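Local coordinates for protein putative superoxide reductase (PDB 3QZB) that probably catalyses the one-electron reduction of superoxide to hydrogen peroxide at a mononuclear iron centre, with electrons supplied by rubredoxin, at residues A[19-33]-A[121-134]. Sequence-based numbering, arbitrary orientation. Where two conformers were deposited one is given.
Sequences IKTEDFKKEKHVPVI and IIALSYCNIHGLWE. With FE (Fe (III) ion), chain B.
His29 and Trp133 each hold CG anti to their own carbonyl carbon (chi1 -72° and -61°), bringing the imidazole over the five-membered ring of the indole in an offset stack, planes 12° apart. His29 CB sits over one indole face, 3.3 Å from Trp133 CE2. Lys20 CB packs on the opposite face in a CH-pi contact, while Glu27 CG reaches Trp133 CZ3 obliquely at 3.5 Å. The indole N-H is spent on its own hairpin, Trp133 NE1 to His130 O at 2.8 Å. At the imidazole edge Glu27 OE2 accepts from both His29 ND1 (2.7 Å) and His29 N, the latter on its anti lone pair, which, with the iron bond at NE2, helps to fix the rotation of the imidazole. An alanine in place of Trp133 would probably leave His29 without its stacking partner and Lys20 CB without a face to rest on, making the iron ligand freer to tilt. On the Lys20 side of the indole, the backbone bonds Lys20 N to Leu132 O and Glu134 N to Lys20 O tie 19-20 parallel to 131-134, and Pro31 CD rests on Trp133 CB. The iron is bound by His29 NE2 (2.2 Å), Cys127 SG (2.3 Å) and His130 ND1; Ile129 N also donates to the thiolate sulfur. His57 and His63 complete the four-histidine, one-cysteine iron centre of superoxide reductases, set in an immunoglobulin-like beta-sandwich.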
ATOM      1  N   ILE A  19     -12.853  -7.715 -13.331  1.00  6.61           N
ATOM      2  CA  ILE A  19     -12.576  -8.529 -12.131  1.00  7.43           C
ATOM      3  C   ILE A  19     -13.170  -9.879 -12.412  1.00  7.95           C
ATOM      4  O   ILE A  19     -14.370  -9.984 -12.615  1.00  8.80           O
ATOM      5  CB  ILE A  19     -13.185  -7.923 -10.826  1.00  7.77           C
ATOM      6  CG1 ILE A  19     -12.665  -6.505 -10.593  1.00  8.03           C
ATOM      7  CG2 ILE A  19     -12.907  -8.847  -9.633  1.00  9.66           C
ATOM      8  CD1 ILE A  19     -13.369  -5.772  -9.440  1.00  9.15           C
ATOM      9  N   LYS A  20     -12.339 -10.902 -12.460  0.80  7.37           N
ATOM     10  CA  LYS A  20     -12.754 -12.215 -12.876  0.80  8.66           C
ATOM     11  C   LYS A  20     -12.981 -13.129 -11.667  0.80  8.62           C
ATOM     12  O   LYS A  20     -12.258 -13.125 -10.699  0.80  8.45           O
ATOM     13  CB  LYS A  20     -11.716 -12.816 -13.812  0.80 10.34           C
ATOM     14  CG  LYS A  20     -11.591 -12.049 -15.105  0.80 11.41           C
ATOM     15  CD  LYS A  20     -10.585 -12.565 -16.138  0.80 15.08           C
ATOM     16  CE  LYS A  20     -10.487 -11.599 -17.339  0.80 15.90           C
ATOM     17  NZ  LYS A  20     -11.777 -11.473 -18.100  0.80 16.49           N
ATOM     18  N   THR A  21     -13.915 -14.043 -11.847  0.50 12.09           N
ATOM     19  CA  THR A  21     -14.132 -15.142 -10.949  0.50 14.31           C
ATOM     20  C   THR A  21     -13.798 -16.452 -11.679  0.50 13.01           C
ATOM     21  O   THR A  21     -13.825 -16.550 -12.909  0.50 14.52           O
ATOM     22  CB  THR A  21     -15.616 -15.193 -10.508  0.50 17.36           C
ATOM     23  OG1 THR A  21     -16.463 -15.201 -11.670  0.50 21.68           O
ATOM     24  CG2 THR A  21     -15.979 -14.000  -9.608  0.50 18.65           C
ATOM     25  N   GLU A  22     -13.593 -17.491 -10.933  0.50 12.46           N
ATOM     26  CA  GLU A  22     -13.418 -18.751 -11.560  0.50 12.38           C
ATOM     27  C   GLU A  22     -13.327 -19.738 -10.448  0.50 11.80           C
ATOM     28  O   GLU A  22     -13.350 -19.405  -9.274  0.50 11.93           O
ATOM     29  CB  GLU A  22     -12.164 -18.759 -12.456  0.50 14.58           C
ATOM     30  CG  GLU A  22     -12.336 -19.351 -13.889  0.50 19.14           C
ATOM     31  CD  GLU A  22     -13.522 -20.285 -14.046  0.50 24.69           C
ATOM     32  OE1 GLU A  22     -13.421 -21.472 -13.706  0.50 14.59           O
ATOM     33  OE2 GLU A  22     -14.577 -19.813 -14.521  0.50 34.15           O
ATOM     34  N   ASP A  23     -13.286 -20.988 -10.869  1.00 14.01           N
ATOM     35  CA  ASP A  23     -13.058 -22.139 -10.007  1.00 12.66           C
ATOM     36  C   ASP A  23     -11.583 -22.340  -9.775  1.00 10.49           C
ATOM     37  O   ASP A  23     -10.836 -22.584 -10.702  1.00  9.80           O
ATOM     38  CB  ASP A  23     -13.587 -23.347 -10.779  1.00 15.66           C
ATOM     39  CG  ASP A  23     -13.579 -24.635  -9.989  1.00 16.10           C
ATOM     40  OD1 ASP A  23     -12.979 -24.691  -8.898  1.00 14.56           O
ATOM     41  OD2 ASP A  23     -14.230 -25.600 -10.476  1.00 22.09           O
ATOM     42  N   PHE A  24     -11.151 -22.273  -8.525  1.00 10.83           N
ATOM     43  CA  PHE A  24      -9.725 -22.441  -8.210  1.00 10.25           C
ATOM     44  C   PHE A  24      -9.157 -23.803  -8.608  1.00  9.44           C
ATOM     45  O   PHE A  24      -7.956 -23.950  -8.772  1.00 11.16           O
ATOM     46  CB  PHE A  24      -9.438 -22.148  -6.733  1.00 10.54           C
ATOM     47  CG  PHE A  24      -9.850 -23.238  -5.787  1.00 11.50           C
ATOM     48  CD1 PHE A  24     -11.136 -23.305  -5.297  1.00 14.70           C
ATOM     49  CD2 PHE A  24      -8.940 -24.239  -5.431  1.00 15.10           C
ATOM     50  CE1 PHE A  24     -11.512 -24.307  -4.422  1.00 18.76           C
ATOM     51  CE2 PHE A  24      -9.328 -25.268  -4.569  1.00 19.48           C
ATOM     52  CZ  PHE A  24     -10.594 -25.296  -4.062  1.00 18.93           C
ATOM     53  N   LYS A  25     -10.040 -24.792  -8.777  1.00 11.33           N
ATOM     54  CA  LYS A  25      -9.591 -26.091  -9.262  1.00 11.98           C
ATOM     55  C   LYS A  25      -9.237 -26.076 -10.748  1.00 10.86           C
ATOM     56  O   LYS A  25      -8.652 -27.035 -11.248  1.00 13.22           O
ATOM     57  CB  LYS A  25     -10.650 -27.170  -8.970  1.00 12.78           C
ATOM     58  CG  LYS A  25     -10.848 -27.363  -7.476  1.00 16.14           C
ATOM     59  CD  LYS A  25     -11.835 -28.465  -7.085  1.00 18.91           C
ATOM     60  CE  LYS A  25     -11.789 -28.643  -5.546  1.00 22.21           C
ATOM     61  NZ  LYS A  25     -12.620 -29.777  -5.024  1.00 31.03           N
ATOM     62  N   LYS A  26      -9.628 -25.015 -11.464  1.00 11.09           N
ATOM     63  CA  LYS A  26      -9.383 -24.873 -12.892  1.00 11.41           C
ATOM     64  C   LYS A  26      -8.488 -23.692 -13.217  1.00 10.55           C
ATOM     65  O   LYS A  26      -7.959 -23.637 -14.305  1.00 15.42           O
ATOM     66  CB  LYS A  26     -10.719 -24.685 -13.613  1.00 12.96           C
ATOM     67  CG  LYS A  26     -11.604 -25.940 -13.496  1.00 19.15           C
ATOM     68  CD  LYS A  26     -12.977 -25.857 -14.157  1.00 24.21           C
ATOM     69  CE  LYS A  26     -13.756 -27.202 -13.957  1.00 30.56           C
ATOM     70  NZ  LYS A  26     -15.158 -27.206 -14.507  1.00 37.59           N
ATOM     71  N   GLU A  27      -8.334 -22.735 -12.308  1.00 10.82           N
ATOM     72  CA  GLU A  27      -7.755 -21.427 -12.600  1.00  9.37           C
ATOM     73  C   GLU A  27      -6.806 -21.019 -11.473  1.00  9.29           C
ATOM     74  O   GLU A  27      -7.253 -20.751 -10.337  1.00 10.14           O
ATOM     75  CB  GLU A  27      -8.863 -20.401 -12.806  1.00 10.72           C
ATOM     76  CG  GLU A  27      -8.364 -18.958 -12.971  1.00 11.47           C
ATOM     77  CD  GLU A  27      -7.309 -18.771 -14.056  1.00  9.28           C
ATOM     78  OE1 GLU A  27      -7.694 -18.925 -15.260  1.00 12.88           O
ATOM     79  OE2 GLU A  27      -6.163 -18.496 -13.698  1.00  9.07           O
ATOM     80  N   LYS A  28      -5.498 -20.958 -11.760  1.00  8.72           N
ATOM     81  CA  LYS A  28      -4.481 -20.631 -10.793  1.00  8.79           C
ATOM     82  C   LYS A  28      -4.678 -19.255 -10.148  1.00  8.17           C
ATOM     83  O   LYS A  28      -4.189 -19.050  -9.038  1.00  9.32           O
ATOM     84  CB  LYS A  28      -3.109 -20.690 -11.441  1.00  8.77           C
ATOM     85  CG  LYS A  28      -2.843 -19.668 -12.520  1.00  9.32           C
ATOM     86  CD  LYS A  28      -1.462 -19.701 -13.131  1.00 11.34           C
ATOM     87  CE  LYS A  28      -1.085 -20.922 -13.829  1.00 13.66           C
ATOM     88  NZ  LYS A  28      -1.939 -21.041 -15.029  1.00 16.80           N
ATOM     89  N   HIS A  29      -5.308 -18.302 -10.825  1.00  7.37           N
ATOM     90  CA  HIS A  29      -5.377 -16.961 -10.315  1.00  6.11           C
ATOM     91  C   HIS A  29      -6.412 -16.732  -9.220  1.00  6.72           C
ATOM     92  O   HIS A  29      -6.394 -15.664  -8.602  1.00  7.81           O
ATOM     93  CB  HIS A  29      -5.652 -15.982 -11.449  1.00  7.44           C
ATOM     94  CG  HIS A  29      -4.513 -15.769 -12.372  1.00  6.77           C
ATOM     95  ND1 HIS A  29      -4.387 -16.404 -13.593  1.00  8.02           N
ATOM     96  CD2 HIS A  29      -3.405 -15.026 -12.208  1.00  6.16           C
ATOM     97  CE1 HIS A  29      -3.246 -15.985 -14.138  1.00  7.47           C
ATOM     98  NE2 HIS A  29      -2.616 -15.178 -13.303  1.00  6.79           N
ATOM     99  N   VAL A  30      -7.284 -17.681  -8.955  1.00  8.11           N
ATOM    100  CA  VAL A  30      -8.381 -17.425  -8.017  1.00  8.22           C
ATOM    101  C   VAL A  30      -7.811 -17.296  -6.592  1.00  8.24           C
ATOM    102  O   VAL A  30      -7.106 -18.200  -6.100  1.00  9.13           O
ATOM    103  CB  VAL A  30      -9.417 -18.544  -8.062  1.00  9.73           C
ATOM    104  CG1 VAL A  30     -10.466 -18.298  -6.975  1.00 12.60           C
ATOM    105  CG2 VAL A  30     -10.025 -18.665  -9.487  1.00 12.20           C
ATOM    106  N   PRO A  31      -8.159 -16.210  -5.866  1.00  7.27           N
ATOM    107  CA  PRO A  31      -7.719 -16.121  -4.451  1.00  7.73           C
ATOM    108  C   PRO A  31      -8.654 -16.985  -3.613  1.00  9.31           C
ATOM    109  O   PRO A  31      -9.869 -16.801  -3.672  1.00 14.41           O
ATOM    110  CB  PRO A  31      -7.823 -14.632  -4.157  1.00  7.85           C
ATOM    111  CG  PRO A  31      -8.929 -14.142  -5.026  1.00  8.78           C
ATOM    112  CD  PRO A  31      -8.830 -14.981  -6.316  1.00  7.18           C
ATOM    113  N   VAL A  32      -8.099 -17.926  -2.876  1.00  6.45           N
ATOM    114  CA  VAL A  32      -8.869 -18.878  -2.113  1.00  6.98           C
ATOM    115  C   VAL A  32      -8.877 -18.498  -0.627  1.00  6.81           C
ATOM    116  O   VAL A  32      -7.816 -18.333  -0.031  1.00  6.94           O
ATOM    117  CB  VAL A  32      -8.352 -20.307  -2.280  1.00  7.94           C
ATOM    118  CG1 VAL A  32      -9.178 -21.279  -1.411  1.00  9.47           C
ATOM    119  CG2 VAL A  32      -8.400 -20.706  -3.777  1.00 10.99           C
ATOM    120  N   ILE A  33     -10.078 -18.286  -0.091  1.00  7.57           N
ATOM    121  CA  ILE A  33     -10.291 -17.890   1.305  1.00  7.14           C
ATOM    122  C   ILE A  33     -10.418 -19.134   2.186  1.00  7.19           C
ATOM    123  O   ILE A  33     -11.186 -20.054   1.839  1.00  9.08           O
ATOM    124  CB  ILE A  33     -11.592 -17.089   1.425  1.00  8.07           C
ATOM    125  CG1 ILE A  33     -11.507 -15.762   0.647  1.00  8.39           C
ATOM    126  CG2 ILE A  33     -11.867 -16.766   2.929  1.00  8.76           C
ATOM    127  CD1 ILE A  33     -12.861 -15.149   0.330  1.00  9.54           C
ATOM    128  N   ILE A 121     -16.918 -12.065   3.563  1.00  6.30           N
ATOM    129  CA  ILE A 121     -15.494 -11.815   3.289  1.00  6.37           C
ATOM    130  C   ILE A 121     -15.308 -11.838   1.762  1.00  6.61           C
ATOM    131  O   ILE A 121     -15.741 -12.792   1.121  1.00  7.53           O
ATOM    132  CB  ILE A 121     -14.604 -12.884   3.959  1.00  6.76           C
ATOM    133  CG1 ILE A 121     -14.795 -12.936   5.465  1.00  9.33           C
ATOM    134  CG2 ILE A 121     -13.122 -12.686   3.561  1.00  7.83           C
ATOM    135  CD1 ILE A 121     -14.290 -14.241   6.117  1.00  9.91           C
ATOM    136  N   ILE A 122     -14.697 -10.814   1.198  1.00  7.34           N
ATOM    137  CA  ILE A 122     -14.385 -10.709  -0.224  1.00  7.24           C
ATOM    138  C   ILE A 122     -12.869 -10.584  -0.374  1.00  6.35           C
ATOM    139  O   ILE A 122     -12.246  -9.733   0.249  1.00  7.68           O
ATOM    140  CB  ILE A 122     -15.101  -9.531  -0.892  1.00  7.34           C
ATOM    141  CG1 ILE A 122     -16.639  -9.577  -0.712  1.00  8.16           C
ATOM    142  CG2 ILE A 122     -14.764  -9.506  -2.386  1.00  8.78           C
ATOM    143  CD1 ILE A 122     -17.325  -8.289  -1.162  1.00 11.29           C
ATOM    144  N   ALA A 123     -12.280 -11.472  -1.165  1.00  6.39           N
ATOM    145  CA  ALA A 123     -10.860 -11.413  -1.491  1.00  5.77           C
ATOM    146  C   ALA A 123     -10.716 -10.914  -2.944  1.00  6.47           C
ATOM    147  O   ALA A 123     -11.442 -11.373  -3.840  1.00  7.56           O
ATOM    148  CB  ALA A 123     -10.220 -12.793  -1.360  1.00  7.46           C
ATOM    149  N   LEU A 124      -9.784  -9.985  -3.111  1.00  5.78           N
ATOM    150  CA  LEU A 124      -9.434  -9.446  -4.439  1.00  5.50           C
ATOM    151  C   LEU A 124      -7.935  -9.596  -4.579  1.00  5.97           C
ATOM    152  O   LEU A 124      -7.164  -9.197  -3.710  1.00  6.37           O
ATOM    153  CB  LEU A 124      -9.819  -7.990  -4.507  1.00  6.10           C
ATOM    154  CG  LEU A 124      -9.632  -7.268  -5.863  1.00  5.45           C
ATOM    155  CD1 LEU A 124     -10.593  -7.723  -6.869  1.00  7.09           C
ATOM    156  CD2 LEU A 124      -9.687  -5.752  -5.664  1.00  7.39           C
ATOM    157  N   SER A 125      -7.483 -10.157  -5.710  1.00  5.52           N
ATOM    158  CA  SER A 125      -6.052 -10.293  -5.948  1.00  6.31           C
ATOM    159  C   SER A 125      -5.671  -9.759  -7.309  1.00  5.50           C
ATOM    160  O   SER A 125      -6.543  -9.648  -8.203  1.00  6.05           O
ATOM    161  CB  SER A 125      -5.615 -11.746  -5.783  1.00  6.63           C
ATOM    162  OG  SER A 125      -6.299 -12.580  -6.667  1.00  7.76           O
ATOM    163  N   TYR A 126      -4.403  -9.451  -7.483  1.00  5.38           N
ATOM    164  CA  TYR A 126      -3.902  -8.792  -8.677  1.00  4.85           C
ATOM    165  C   TYR A 126      -2.601  -9.452  -9.114  1.00  4.85           C
ATOM    166  O   TYR A 126      -1.648  -9.524  -8.357  1.00  5.47           O
ATOM    167  CB  TYR A 126      -3.652  -7.293  -8.375  1.00  4.95           C
ATOM    168  CG  TYR A 126      -3.128  -6.529  -9.563  1.00  5.38           C
ATOM    169  CD1 TYR A 126      -3.873  -6.388 -10.723  1.00  5.75           C
ATOM    170  CD2 TYR A 126      -1.879  -5.998  -9.537  1.00  6.24           C
ATOM    171  CE1 TYR A 126      -3.335  -5.746 -11.833  1.00  5.94           C
ATOM    172  CE2 TYR A 126      -1.322  -5.339 -10.642  1.00  5.98           C
ATOM    173  CZ  TYR A 126      -2.064  -5.243 -11.779  1.00  5.63           C
ATOM    174  OH  TYR A 126      -1.542  -4.647 -12.928  1.00  6.63           O
ATOM    175  N   CYS A 127      -2.596  -9.884 -10.387  1.00  5.90           N
ATOM    176  CA  CYS A 127      -1.407 -10.372 -11.089  1.00  5.24           C
ATOM    177  C   CYS A 127      -0.868  -9.247 -11.927  1.00  6.25           C
ATOM    178  O   CYS A 127      -1.609  -8.437 -12.472  1.00  6.29           O
ATOM    179  CB  CYS A 127      -1.820 -11.564 -11.949  1.00  6.04           C
ATOM    180  SG  CYS A 127      -0.406 -12.130 -12.969  1.00  6.12           S
ATOM    181  N   ASN A 128       0.447  -9.154 -11.997  1.00  5.42           N
ATOM    182  CA  ASN A 128       1.074  -8.056 -12.768  1.00  5.89           C
ATOM    183  C   ASN A 128       0.774  -8.105 -14.273  1.00  6.55           C
ATOM    184  O   ASN A 128       0.893  -7.066 -14.927  1.00  7.39           O
ATOM    185  CB  ASN A 128       2.563  -7.927 -12.509  1.00  5.84           C
ATOM    186  CG  ASN A 128       3.388  -8.992 -13.173  1.00  6.20           C
ATOM    187  OD1 ASN A 128       2.944 -10.130 -13.353  1.00  6.98           O
ATOM    188  ND2 ASN A 128       4.638  -8.651 -13.516  1.00  8.34           N
ATOM    189  N   ILE A 129       0.333  -9.260 -14.811  1.00  5.84           N
ATOM    190  CA  ILE A 129      -0.018  -9.334 -16.220  1.00  6.08           C
ATOM    191  C   ILE A 129      -1.394  -9.917 -16.488  1.00  5.76           C
ATOM    192  O   ILE A 129      -1.878  -9.825 -17.603  1.00  6.61           O
ATOM    193  CB  ILE A 129       1.073 -10.104 -17.046  1.00  6.32           C
ATOM    194  CG1 ILE A 129       1.091 -11.585 -16.706  1.00  6.77           C
ATOM    195  CG2 ILE A 129       2.410  -9.421 -16.879  1.00  7.74           C
ATOM    196  CD1 ILE A 129       2.181 -12.382 -17.438  1.00  8.09           C
ATOM    197  N   HIS A 130      -2.072 -10.528 -15.487  1.00  5.50           N
ATOM    198  CA  HIS A 130      -3.366 -11.142 -15.686  1.00  5.33           C
ATOM    199  C   HIS A 130      -4.499 -10.481 -14.878  1.00  5.63           C
ATOM    200  O   HIS A 130      -5.569 -11.081 -14.682  1.00  6.21           O
ATOM    201  CB  HIS A 130      -3.333 -12.636 -15.352  1.00  6.41           C
ATOM    202  CG  HIS A 130      -2.405 -13.419 -16.242  1.00  6.76           C
ATOM    203  ND1 HIS A 130      -1.313 -14.139 -15.760  1.00  6.52           N
ATOM    204  CD2 HIS A 130      -2.439 -13.624 -17.594  1.00  7.38           C
ATOM    205  CE1 HIS A 130      -0.736 -14.729 -16.787  1.00  7.30           C
ATOM    206  NE2 HIS A 130      -1.379 -14.448 -17.898  1.00  7.37           N
ATOM    207  N   GLY A 131      -4.269  -9.237 -14.458  1.00  6.06           N
ATOM    208  CA  GLY A 131      -5.340  -8.445 -13.879  1.00  6.20           C
ATOM    209  C   GLY A 131      -5.918  -8.964 -12.573  1.00  5.31           C
ATOM    210  O   GLY A 131      -5.218  -9.551 -11.741  1.00  5.63           O
ATOM    211  N   LEU A 132      -7.175  -8.601 -12.342  1.00  5.88           N
ATOM    212  CA  LEU A 132      -7.885  -8.748 -11.087  1.00  5.30           C
ATOM    213  C   LEU A 132      -8.762  -9.998 -11.048  1.00  6.05           C
ATOM    214  O   LEU A 132      -9.440 -10.363 -12.031  1.00  6.39           O
ATOM    215  CB  LEU A 132      -8.816  -7.532 -10.869  1.00  6.12           C
ATOM    216  CG  LEU A 132      -8.064  -6.201 -10.608  1.00  5.84           C
ATOM    217  CD1 LEU A 132      -9.120  -5.032 -10.673  1.00  6.77           C
ATOM    218  CD2 LEU A 132      -7.351  -6.178  -9.301  1.00  6.65           C
ATOM    219  N   TRP A 133      -8.848 -10.572  -9.836  1.00  5.62           N
ATOM    220  CA  TRP A 133      -9.566 -11.797  -9.547  1.00  5.87           C
ATOM    221  C   TRP A 133     -10.195 -11.673  -8.179  1.00  6.23           C
ATOM    222  O   TRP A 133      -9.628 -11.053  -7.281  1.00  6.50           O
ATOM    223  CB  TRP A 133      -8.555 -12.982  -9.535  1.00  5.97           C
ATOM    224  CG  TRP A 133      -7.882 -13.130 -10.853  1.00  6.24           C
ATOM    225  CD1 TRP A 133      -6.836 -12.374 -11.325  1.00  7.10           C
ATOM    226  CD2 TRP A 133      -8.276 -13.967 -11.939  1.00  7.26           C
ATOM    227  NE1 TRP A 133      -6.546 -12.738 -12.616  1.00  7.68           N
ATOM    228  CE2 TRP A 133      -7.444 -13.674 -13.023  1.00  7.99           C
ATOM    229  CE3 TRP A 133      -9.285 -14.921 -12.096  1.00  8.17           C
ATOM    230  CZ2 TRP A 133      -7.534 -14.373 -14.247  1.00 10.66           C
ATOM    231  CZ3 TRP A 133      -9.386 -15.594 -13.290  1.00 11.40           C
ATOM    232  CH2 TRP A 133      -8.549 -15.302 -14.365  1.00 13.05           C
ATOM    233  N   GLU A 134     -11.346 -12.323  -7.991  1.00  6.41           N
ATOM    234  CA  GLU A 134     -12.052 -12.265  -6.700  1.00  6.24           C
ATOM    235  C   GLU A 134     -12.675 -13.570  -6.294  1.00  6.80           C
ATOM    236  O   GLU A 134     -12.912 -14.470  -7.133  1.00  7.44           O
ATOM    237  CB  GLU A 134     -13.120 -11.160  -6.689  1.00  7.22           C
ATOM    238  CG  GLU A 134     -14.296 -11.410  -7.546  1.00  8.18           C
ATOM    239  CD  GLU A 134     -15.340 -10.318  -7.395  1.00  9.61           C
ATOM    240  OE1 GLU A 134     -15.642  -9.873  -6.282  1.00 11.72           O
ATOM    241  OE2 GLU A 134     -15.958  -9.984  -8.395  1.00 14.00           O
TER
HETATM  242 FE    FE B 132      -0.666 -14.334 -13.689  1.00  5.79          FE
HETATM  243  O   HOH W   1     -16.174 -11.022 -10.749  1.00 16.05           O
HETATM  244  O   HOH W   2     -11.549 -15.624  -9.296  1.00 14.64           O
HETATM  245  O   HOH W   3     -13.940 -17.146  -7.481  1.00 19.68           O
HETATM  246  O   HOH W   4      -4.786 -13.490  -8.764  1.00  8.25           O